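Local coordinates for DNA polymerase (Bacillus phage phi29, PDB 1XI1), which copies the viral genome by protein-primed, strand-displacing DNA synthesis with high processivity and fidelity, and proofreads with a 3'-5' exonuclease, at residues E244-D249 / W483-T488. The protein carries 2 engineered substitutions. Residues are numbered along the deposited sequence; the frame is centred on the assembly and turned at random.
Sequences EGMVFD and WAHEST
Strands 245-249 and 483-488 pair antiparallel in the palm sheet of this type-B polymerase, and a classic beta bulge interrupts their register. The second strand forms one outer edge of the sheet; strand 459-463 flanks the first on its other side. Asp249, a ligand of the catalytic magnesium, lies on the paired stretch, and Asp458 of the YCDTD motif is close by.

Asp249 and Ala484 form a hydrogen-bonded pair. Asp249 N reaches Ala484 O at 2.9 Å, and Ala484 N returns to Asp249 O at 2.7 Å. Two backbone bonds thus hold the main chain of this metal ligand against the edge strand. At the bulge, Glu486 and Ser487 both face Val247. Glu486 N donates to Val247 O at 2.8 Å, while Val247 N donates to Ser487 O at 3.0 Å.

Phe248, Met246 and His485 share one face of the sheet. With chi1 at 177°, the His485 side chain extends away from its own backbone N, and ND1 comes over one face of the Phe248 ring. It sits 3.7 Å above that ring plane, towards its rim, and the two planes are inclined obliquely at 48°. The contact buries ND1, which has no polar partner in the model. Met246 bends at its thioether and sets CE 3.3 Å from His485 CE1. Trp483 meets Phe248 O with its ring edge and packs against helix 427-447.

On the other face, the Glu486 and Asp249 carboxylates stack with planes 27° apart. The oxygens are two acceptors: Glu486 OE2 lies 3.1 Å from Asp249 OD2, with no hydrogen bond between them.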
ATOM      1  N   GLU C 244     -12.749 -25.945 -11.643  1.00 64.34           N
ATOM      2  CA  GLU C 244     -11.923 -26.741 -10.749  1.00 64.64           C
ATOM      3  C   GLU C 244     -10.472 -26.280 -10.780  1.00 62.88           C
ATOM      4  O   GLU C 244      -9.748 -26.538 -11.740  1.00 59.83           O
ATOM      5  CB  GLU C 244     -12.015 -28.228 -11.121  1.00 67.54           C
ATOM      6  CG  GLU C 244     -13.363 -28.877 -10.785  1.00 70.73           C
ATOM      7  CD  GLU C 244     -13.275 -29.907  -9.653  1.00 69.21           C
ATOM      8  OE1 GLU C 244     -12.733 -31.014  -9.877  1.00 71.32           O
ATOM      9  OE2 GLU C 244     -13.744 -29.606  -8.533  1.00 69.14           O
ATOM     10  N   GLY C 245     -10.065 -25.587  -9.718  1.00 59.15           N
ATOM     11  CA  GLY C 245      -8.708 -25.091  -9.616  1.00 56.27           C
ATOM     12  C   GLY C 245      -8.347 -24.899  -8.158  1.00 57.49           C
ATOM     13  O   GLY C 245      -9.215 -24.981  -7.292  1.00 59.01           O
ATOM     14  N   MET C 246      -7.072 -24.646  -7.882  1.00 55.30           N
ATOM     15  CA  MET C 246      -6.610 -24.440  -6.515  1.00 53.34           C
ATOM     16  C   MET C 246      -5.789 -23.160  -6.467  1.00 54.63           C
ATOM     17  O   MET C 246      -5.287 -22.696  -7.489  1.00 54.16           O
ATOM     18  CB  MET C 246      -5.711 -25.590  -6.065  1.00 51.78           C
ATOM     19  CG  MET C 246      -5.927 -26.879  -6.798  1.00 52.40           C
ATOM     20  SD  MET C 246      -4.530 -27.965  -6.537  1.00 54.83           S
ATOM     21  CE  MET C 246      -4.617 -28.216  -4.779  1.00 41.43           C
ATOM     22  N   VAL C 247      -5.629 -22.615  -5.268  1.00 51.81           N
ATOM     23  CA  VAL C 247      -4.868 -21.397  -5.076  1.00 48.33           C
ATOM     24  C   VAL C 247      -3.901 -21.572  -3.911  1.00 54.83           C
ATOM     25  O   VAL C 247      -4.286 -21.989  -2.811  1.00 56.70           O
ATOM     26  CB  VAL C 247      -5.804 -20.207  -4.779  1.00 53.11           C
ATOM     27  CG1 VAL C 247      -4.982 -18.958  -4.474  1.00 52.18           C
ATOM     28  CG2 VAL C 247      -6.728 -19.960  -5.971  1.00 43.09           C
ATOM     29  N   PHE C 248      -2.636 -21.259  -4.155  1.00 53.79           N
ATOM     30  CA  PHE C 248      -1.629 -21.376  -3.116  1.00 53.73           C
ATOM     31  C   PHE C 248      -1.064 -19.988  -2.831  1.00 52.41           C
ATOM     32  O   PHE C 248      -0.754 -19.233  -3.756  1.00 53.53           O
ATOM     33  CB  PHE C 248      -0.507 -22.325  -3.561  1.00 55.31           C
ATOM     34  CG  PHE C 248      -0.961 -23.745  -3.819  1.00 53.15           C
ATOM     35  CD1 PHE C 248      -1.527 -24.102  -5.038  1.00 52.39           C
ATOM     36  CD2 PHE C 248      -0.786 -24.731  -2.846  1.00 52.33           C
ATOM     37  CE1 PHE C 248      -1.915 -25.436  -5.298  1.00 51.00           C
ATOM     38  CE2 PHE C 248      -1.166 -26.057  -3.089  1.00 50.41           C
ATOM     39  CZ  PHE C 248      -1.732 -26.410  -4.323  1.00 52.70           C
ATOM     40  N   ASP C 249      -0.947 -19.655  -1.549  1.00 51.26           N
ATOM     41  CA  ASP C 249      -0.429 -18.361  -1.109  1.00 50.26           C
ATOM     42  C   ASP C 249       0.773 -18.594  -0.201  1.00 47.60           C
ATOM     43  O   ASP C 249       0.736 -19.478   0.647  1.00 49.33           O
ATOM     44  CB  ASP C 249      -1.502 -17.599  -0.318  1.00 50.93           C
ATOM     45  CG  ASP C 249      -2.449 -16.818  -1.205  1.00 60.68           C
ATOM     46  OD1 ASP C 249      -2.882 -17.366  -2.241  1.00 66.69           O
ATOM     47  OD2 ASP C 249      -2.775 -15.656  -0.860  1.00 70.77           O
ATOM     48  N   TRP C 483       4.260 -22.595   0.943  1.00 50.51           N
ATOM     49  CA  TRP C 483       3.034 -22.348   0.208  1.00 48.76           C
ATOM     50  C   TRP C 483       1.877 -22.950   0.973  1.00 50.57           C
ATOM     51  O   TRP C 483       1.864 -24.144   1.254  1.00 53.92           O
ATOM     52  CB  TRP C 483       3.096 -22.959  -1.193  1.00 47.09           C
ATOM     53  CG  TRP C 483       4.102 -22.291  -2.120  1.00 49.95           C
ATOM     54  CD1 TRP C 483       5.398 -22.667  -2.324  1.00 43.23           C
ATOM     55  CD2 TRP C 483       3.884 -21.133  -2.955  1.00 46.72           C
ATOM     56  NE1 TRP C 483       5.998 -21.827  -3.233  1.00 46.45           N
ATOM     57  CE2 TRP C 483       5.098 -20.875  -3.634  1.00 44.71           C
ATOM     58  CE3 TRP C 483       2.783 -20.290  -3.189  1.00 47.97           C
ATOM     59  CZ2 TRP C 483       5.249 -19.811  -4.533  1.00 47.31           C
ATOM     60  CZ3 TRP C 483       2.930 -19.221  -4.089  1.00 48.88           C
ATOM     61  CH2 TRP C 483       4.158 -18.995  -4.747  1.00 51.53           C
ATOM     62  N   ALA C 484       0.911 -22.118   1.327  1.00 52.35           N
ATOM     63  CA  ALA C 484      -0.270 -22.582   2.040  1.00 50.55           C
ATOM     64  C   ALA C 484      -1.391 -22.757   1.012  1.00 50.74           C
ATOM     65  O   ALA C 484      -1.645 -21.859   0.215  1.00 50.28           O
ATOM     66  CB  ALA C 484      -0.670 -21.555   3.092  1.00 47.27           C
ATOM     67  N   HIS C 485      -2.032 -23.923   1.014  1.00 53.21           N
ATOM     68  CA  HIS C 485      -3.141 -24.208   0.108  1.00 52.26           C
ATOM     69  C   HIS C 485      -4.273 -23.355   0.657  1.00 49.76           C
ATOM     70  O   HIS C 485      -4.745 -23.605   1.761  1.00 51.99           O
ATOM     71  CB  HIS C 485      -3.474 -25.691   0.178  1.00 53.91           C
ATOM     72  CG  HIS C 485      -4.642 -26.085  -0.670  1.00 64.63           C
ATOM     73  ND1 HIS C 485      -4.733 -25.771  -2.011  1.00 69.39           N
ATOM     74  CD2 HIS C 485      -5.765 -26.778  -0.372  1.00 66.20           C
ATOM     75  CE1 HIS C 485      -5.860 -26.256  -2.501  1.00 67.09           C
ATOM     76  NE2 HIS C 485      -6.504 -26.872  -1.526  1.00 66.93           N
ATOM     77  N   GLU C 486      -4.680 -22.329  -0.089  1.00 53.80           N
ATOM     78  CA  GLU C 486      -5.712 -21.399   0.384  1.00 54.72           C
ATOM     79  C   GLU C 486      -7.153 -21.621  -0.043  1.00 54.36           C
ATOM     80  O   GLU C 486      -8.077 -21.080   0.573  1.00 57.68           O
ATOM     81  CB  GLU C 486      -5.341 -19.968   0.029  1.00 59.55           C
ATOM     82  CG  GLU C 486      -4.543 -19.277   1.119  1.00 69.73           C
ATOM     83  CD  GLU C 486      -4.627 -17.771   1.005  1.00 77.61           C
ATOM     84  OE1 GLU C 486      -5.476 -17.284   0.233  1.00 81.05           O
ATOM     85  OE2 GLU C 486      -3.860 -17.062   1.682  1.00 83.25           O
ATOM     86  N   SER C 487      -7.373 -22.386  -1.099  1.00 52.50           N
ATOM     87  CA  SER C 487      -8.745 -22.645  -1.510  1.00 54.17           C
ATOM     88  C   SER C 487      -8.805 -23.476  -2.749  1.00 54.98           C
ATOM     89  O   SER C 487      -7.806 -23.666  -3.431  1.00 59.06           O
ATOM     90  CB  SER C 487      -9.490 -21.329  -1.763  1.00 56.23           C
ATOM     91  OG  SER C 487      -8.708 -20.452  -2.552  1.00 58.77           O
ATOM     92  N   THR C 488      -9.966 -23.997  -3.046  1.00 55.28           N
ATOM     93  CA  THR C 488     -10.194 -24.753  -4.259  1.00 52.79           C
ATOM     94  C   THR C 488     -11.473 -24.166  -4.809  1.00 53.85           C
ATOM     95  O   THR C 488     -12.376 -23.853  -4.032  1.00 49.98           O
ATOM     96  CB  THR C 488     -10.399 -26.263  -3.979  1.00 52.86           C
ATOM     97  OG1 THR C 488      -9.346 -26.719  -3.111  1.00 54.84           O
ATOM     98  CG2 THR C 488     -10.385 -27.055  -5.267  1.00 51.28           C
TER